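Local coordinates for putative cell adhesion protein (PDB 3LIU) that probably serves as a fimbrial (pilus) subunit of the FimA/Mfa1 family, assembling into surface fibres thought to take part in cell adhesion, at residues V87-L100 with I106-D118. Sequence-based numbering, arbitrary orientation. Where two conformers were deposited one is given.
Sequences VVVANAAPVIQTEL and ITDFIETTINLSD
Phe109 of helix 106-110 turns one face of its ring to Leu100 of helix 94-100, and so begins a worked case of a short helix packed beside a β-strand largely by apolar side chains. It buries more surface than any other residue here. With CG anti to the backbone N (chi1 -178°), its ring lies between strand 87-90 and helix 94-100. CD2 of Leu100 stands over the centre of that face, a CH-pi contact 3.7 Å from the centroid and only 5° off the ring normal, while CB of Leu100 is 3.8 Å from CE2. From the strand, CG2 of Val89 comes obliquely to CE1 of Phe109, 3.8 Å away. With an alanine in place of Phe109, Leu100 CD2 and Val89 CG2 would probably lose their shared partner, opening a gap between strand 87-90 and helix 94-100.

Thr112 crosses Leu100 at a slant, its OG1 3.3 Å from Leu100 CD2, and sets its CG2 methyl beside Glu99. Thr113 is approached through solvent: one water donates to its carbonyl O and, at a distance too short to trust, to Glu99 OE1, so that this bridge is doubtful; a second accepts from its N and donates weakly to the same carboxylate oxygen. On strand 113-115, which runs antiparallel to helix 94-100, the side chains of Ile114 and Ile96 cross at about a right angle, CG2 to CG2 3.8 Å. Finally, Asp118 brings OD2 to within 3.3 Å of CB of Ala93, the N-cap residue.

No direct hydrogen bond spans the two segments. Side-chain shape fixes the buried end, whereas water may carry a polar link at the Glu99 margin, joining helix 94-100 to strand 113-115, which pairs with strand 193-213 of another sheet.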
loop_
_atom_site.group_PDB
_atom_site.type_symbol
_atom_site.label_atom_id
_atom_site.label_comp_id
_atom_site.label_asym_id
_atom_site.label_seq_id
_atom_site.Cartn_x
_atom_site.Cartn_y
_atom_site.Cartn_z
ATOM N N VAL A 87 7.349 1.760 -19.307
ATOM C CA VAL A 87 6.654 1.734 -18.032
ATOM C C VAL A 87 6.538 3.170 -17.494
ATOM O O VAL A 87 7.431 4.001 -17.670
ATOM C CB VAL A 87 7.332 0.754 -17.019
ATOM C CG1 VAL A 87 8.852 0.992 -16.925
ATOM C CG2 VAL A 87 6.669 0.836 -15.629
ATOM N N VAL A 88 5.419 3.462 -16.855
ATOM C CA VAL A 88 5.138 4.777 -16.366
ATOM C C VAL A 88 4.963 4.685 -14.869
ATOM O O VAL A 88 4.222 3.824 -14.375
ATOM C CB VAL A 88 3.838 5.300 -16.995
ATOM C CG1 VAL A 88 3.496 6.721 -16.498
ATOM C CG2 VAL A 88 3.962 5.249 -18.505
ATOM N N VAL A 89 5.624 5.597 -14.156
ATOM C CA VAL A 89 5.493 5.730 -12.729
ATOM C C VAL A 89 4.968 7.124 -12.389
ATOM O O VAL A 89 5.553 8.137 -12.755
ATOM C CB VAL A 89 6.860 5.501 -11.994
ATOM C CG1 VAL A 89 6.696 5.776 -10.450
ATOM C CG2 VAL A 89 7.378 4.067 -12.235
ATOM N N ALA A 90 3.882 7.186 -11.648
ATOM C CA ALA A 90 3.363 8.466 -11.136
ATOM C C ALA A 90 3.901 8.770 -9.757
ATOM O O ALA A 90 3.979 7.883 -8.892
ATOM C CB ALA A 90 1.805 8.462 -11.089
ATOM N N ASN A 91 4.228 10.047 -9.554
ATOM C CA ASN A 91 4.481 10.620 -8.228
ATOM C C ASN A 91 5.745 10.058 -7.541
ATOM O O ASN A 91 5.795 9.926 -6.335
ATOM C CB ASN A 91 3.246 10.455 -7.337
ATOM C CG ASN A 91 2.009 11.161 -7.909
ATOM O OD1 ASN A 91 2.129 12.213 -8.507
ATOM N ND2 ASN A 91 0.830 10.540 -7.774
ATOM N N ALA A 92 6.746 9.687 -8.324
ATOM C CA ALA A 92 8.004 9.229 -7.751
ATOM C C ALA A 92 8.661 10.345 -6.942
ATOM O O ALA A 92 8.764 11.501 -7.405
ATOM C CB ALA A 92 8.945 8.716 -8.833
ATOM N N ALA A 93 9.143 9.998 -5.753
ATOM C CA ALA A 93 9.873 10.967 -4.911
ATOM C C ALA A 93 11.104 11.451 -5.696
ATOM O O ALA A 93 11.590 10.748 -6.574
ATOM C CB ALA A 93 10.275 10.355 -3.565
ATOM N N PRO A 94 11.554 12.686 -5.449
ATOM C CA PRO A 94 12.720 13.218 -6.191
ATOM C C PRO A 94 13.930 12.295 -6.302
ATOM O O PRO A 94 14.466 12.127 -7.391
ATOM C CB PRO A 94 13.053 14.485 -5.407
ATOM C CG PRO A 94 11.692 15.012 -5.088
ATOM C CD PRO A 94 10.905 13.762 -4.662
ATOM N N VAL A 95 14.336 11.676 -5.202
ATOM C CA VAL A 95 15.510 10.783 -5.236
ATOM C C VAL A 95 15.176 9.528 -6.059
ATOM O O VAL A 95 16.045 9.002 -6.782
ATOM C CB VAL A 95 15.995 10.401 -3.802
ATOM C CG1 VAL A 95 17.000 9.241 -3.806
ATOM C CG2 VAL A 95 16.628 11.620 -3.082
ATOM N N ILE A 96 13.932 9.064 -5.987
ATOM C CA ILE A 96 13.514 7.891 -6.791
ATOM C C ILE A 96 13.556 8.240 -8.302
ATOM O O ILE A 96 13.897 7.411 -9.128
ATOM C CB ILE A 96 12.114 7.368 -6.384
ATOM C CG1 ILE A 96 12.039 7.052 -4.880
ATOM C CG2 ILE A 96 11.658 6.123 -7.255
ATOM C CD1 ILE A 96 13.116 6.019 -4.348
ATOM N N GLN A 97 13.218 9.472 -8.655
ATOM C CA GLN A 97 13.264 9.892 -10.054
ATOM C C GLN A 97 14.670 9.712 -10.634
ATOM O O GLN A 97 14.814 9.264 -11.752
ATOM C CB GLN A 97 12.820 11.350 -10.220
ATOM C CG GLN A 97 11.364 11.639 -9.867
ATOM C CD GLN A 97 11.068 13.137 -9.869
ATOM O OE1 GLN A 97 11.776 13.909 -10.500
ATOM N NE2 GLN A 97 10.060 13.550 -9.116
ATOM N N THR A 98 15.695 9.997 -9.832
ATOM C CA THR A 98 17.057 9.861 -10.260
ATOM C C THR A 98 17.478 8.415 -10.320
ATOM O O THR A 98 18.143 7.985 -11.284
ATOM C CB THR A 98 17.997 10.637 -9.337
ATOM O OG1 THR A 98 17.662 12.017 -9.413
ATOM C CG2 THR A 98 19.446 10.454 -9.790
ATOM N N GLU A 99 17.086 7.650 -9.315
ATOM C CA GLU A 99 17.347 6.210 -9.338
ATOM C C GLU A 99 16.748 5.563 -10.592
ATOM O O GLU A 99 17.402 4.780 -11.260
ATOM C CB GLU A 99 16.793 5.538 -8.077
ATOM C CG GLU A 99 17.574 5.890 -6.815
ATOM C CD GLU A 99 17.056 5.189 -5.560
ATOM O OE1 GLU A 99 16.074 4.445 -5.616
ATOM O OE2 GLU A 99 17.643 5.386 -4.486
ATOM N N LEU A 100 15.510 5.931 -10.909
ATOM C CA LEU A 100 14.869 5.417 -12.091
ATOM C C LEU A 100 15.645 5.876 -13.347
ATOM O O LEU A 100 15.819 5.095 -14.280
ATOM C CB LEU A 100 13.386 5.832 -12.131
ATOM C CG LEU A 100 12.392 5.217 -11.119
ATOM C CD1 LEU A 100 11.023 5.966 -11.223
ATOM C CD2 LEU A 100 12.202 3.678 -11.249
ATOM N N ILE A 106 14.819 -2.717 -18.108
ATOM C CA ILE A 106 13.477 -2.655 -17.574
ATOM C C ILE A 106 13.407 -3.298 -16.188
ATOM O O ILE A 106 12.727 -2.778 -15.281
ATOM C CB ILE A 106 12.473 -3.280 -18.614
ATOM C CG1 ILE A 106 11.023 -2.958 -18.248
ATOM C CG2 ILE A 106 12.695 -4.750 -18.772
ATOM C CD1 ILE A 106 10.572 -1.646 -18.785
ATOM N N THR A 107 14.140 -4.391 -15.983
ATOM C CA THR A 107 14.079 -5.056 -14.669
ATOM C C THR A 107 14.605 -4.179 -13.540
ATOM O O THR A 107 13.927 -4.076 -12.529
ATOM C CB THR A 107 14.836 -6.353 -14.631
ATOM O OG1 THR A 107 14.327 -7.186 -15.661
ATOM C CG2 THR A 107 14.677 -7.069 -13.266
ATOM N N ASP A 108 15.799 -3.581 -13.692
ATOM C CA ASP A 108 16.315 -2.647 -12.659
ATOM C C ASP A 108 15.352 -1.479 -12.447
ATOM O O ASP A 108 15.172 -1.033 -11.323
ATOM C CB ASP A 108 17.728 -2.119 -12.977
ATOM C CG ASP A 108 18.795 -3.222 -12.853
ATOM O OD1 ASP A 108 18.812 -3.807 -11.781
ATOM O OD2 ASP A 108 19.586 -3.520 -13.795
ATOM N N PHE A 109 14.697 -1.024 -13.519
ATOM C CA PHE A 109 13.758 0.095 -13.391
ATOM C C PHE A 109 12.623 -0.322 -12.436
ATOM O O PHE A 109 12.420 0.297 -11.410
ATOM C CB PHE A 109 13.269 0.540 -14.782
ATOM C CG PHE A 109 12.324 1.713 -14.770
ATOM C CD1 PHE A 109 10.971 1.534 -14.522
ATOM C CD2 PHE A 109 12.772 2.969 -15.083
ATOM C CE1 PHE A 109 10.087 2.622 -14.500
ATOM C CE2 PHE A 109 11.924 4.042 -15.093
ATOM C CZ PHE A 109 10.566 3.866 -14.788
ATOM N N ILE A 110 11.932 -1.408 -12.742
ATOM C CA ILE A 110 10.691 -1.750 -12.028
ATOM C C ILE A 110 10.998 -2.275 -10.602
ATOM O O ILE A 110 10.169 -2.162 -9.696
ATOM C CB ILE A 110 9.778 -2.745 -12.830
ATOM C CG1 ILE A 110 10.388 -4.147 -12.867
ATOM C CG2 ILE A 110 9.496 -2.196 -14.233
ATOM C CD1 ILE A 110 9.447 -5.240 -13.565
ATOM N N GLU A 111 12.195 -2.838 -10.428
ATOM C CA GLU A 111 12.694 -3.280 -9.103
ATOM C C GLU A 111 13.199 -2.152 -8.215
ATOM O O GLU A 111 13.549 -2.421 -7.066
ATOM C CB GLU A 111 13.803 -4.335 -9.257
ATOM C CG GLU A 111 13.291 -5.698 -9.738
ATOM C CD GLU A 111 12.557 -6.455 -8.604
ATOM O OE1 GLU A 111 12.853 -6.274 -7.389
ATOM O OE2 GLU A 111 11.649 -7.221 -8.929
ATOM N N THR A 112 13.268 -0.922 -8.719
ATOM C CA THR A 112 13.649 0.208 -7.909
ATOM C C THR A 112 12.859 0.275 -6.589
ATOM O O THR A 112 11.652 0.123 -6.575
ATOM C CB THR A 112 13.485 1.540 -8.669
ATOM O OG1 THR A 112 14.299 1.507 -9.827
ATOM C CG2 THR A 112 13.932 2.697 -7.821
ATOM N N THR A 113 13.568 0.455 -5.478
ATOM C CA THR A 113 12.936 0.408 -4.166
ATOM C C THR A 113 12.310 1.763 -3.834
ATOM O O THR A 113 12.993 2.777 -3.885
ATOM C CB THR A 113 13.927 0.012 -3.080
ATOM O OG1 THR A 113 14.389 -1.322 -3.352
ATOM C CG2 THR A 113 13.226 0.041 -1.690
ATOM N N ILE A 114 11.025 1.784 -3.479
ATOM C CA ILE A 114 10.399 3.041 -2.986
ATOM C C ILE A 114 10.227 2.932 -1.450
ATOM O O ILE A 114 10.234 1.812 -0.900
ATOM C CB ILE A 114 9.045 3.379 -3.732
ATOM C CG1 ILE A 114 8.071 2.202 -3.650
ATOM C CG2 ILE A 114 9.369 3.917 -5.167
ATOM C CD1 ILE A 114 6.610 2.376 -4.349
ATOM N N ASN A 115 10.088 4.079 -0.775
ATOM C CA ASN A 115 10.083 4.168 0.689
ATOM C C ASN A 115 8.775 4.746 1.205
ATOM O O ASN A 115 8.281 5.762 0.709
ATOM C CB ASN A 115 11.247 5.013 1.167
ATOM C CG ASN A 115 12.560 4.498 0.658
ATOM O OD1 ASN A 115 13.043 3.437 1.103
ATOM N ND2 ASN A 115 13.138 5.214 -0.309
ATOM N N LEU A 116 8.202 4.057 2.175
ATOM C CA LEU A 116 6.823 4.315 2.633
ATOM C C LEU A 116 6.665 5.702 3.205
ATOM O O LEU A 116 5.650 6.327 2.990
ATOM C CB LEU A 116 6.365 3.249 3.651
ATOM C CG LEU A 116 4.894 3.354 4.083
ATOM C CD1 LEU A 116 3.925 3.281 2.854
ATOM C CD2 LEU A 116 4.505 2.215 5.100
ATOM N N SER A 117 7.707 6.203 3.867
ATOM C CA SER A 117 7.658 7.498 4.472
ATOM C C SER A 117 7.493 8.640 3.453
ATOM O O SER A 117 7.126 9.746 3.868
ATOM C CB SER A 117 8.918 7.724 5.371
ATOM O OG SER A 117 10.086 7.713 4.567
ATOM N N ASP A 118 7.760 8.389 2.157
ATOM C CA ASP A 118 7.426 9.331 1.111
ATOM C C ASP A 118 5.968 9.332 0.703
ATOM O O ASP A 118 5.583 10.234 -0.035
ATOM C CB ASP A 118 8.205 9.079 -0.184
ATOM C CG ASP A 118 9.706 9.293 -0.029
ATOM O OD1 ASP A 118 10.089 10.123 0.778
ATOM O OD2 ASP A 118 10.475 8.633 -0.723
HETATM O O HOH W 1 15.501 3.480 -3.487
HETATM O O HOH W 2 16.341 0.975 -5.419
#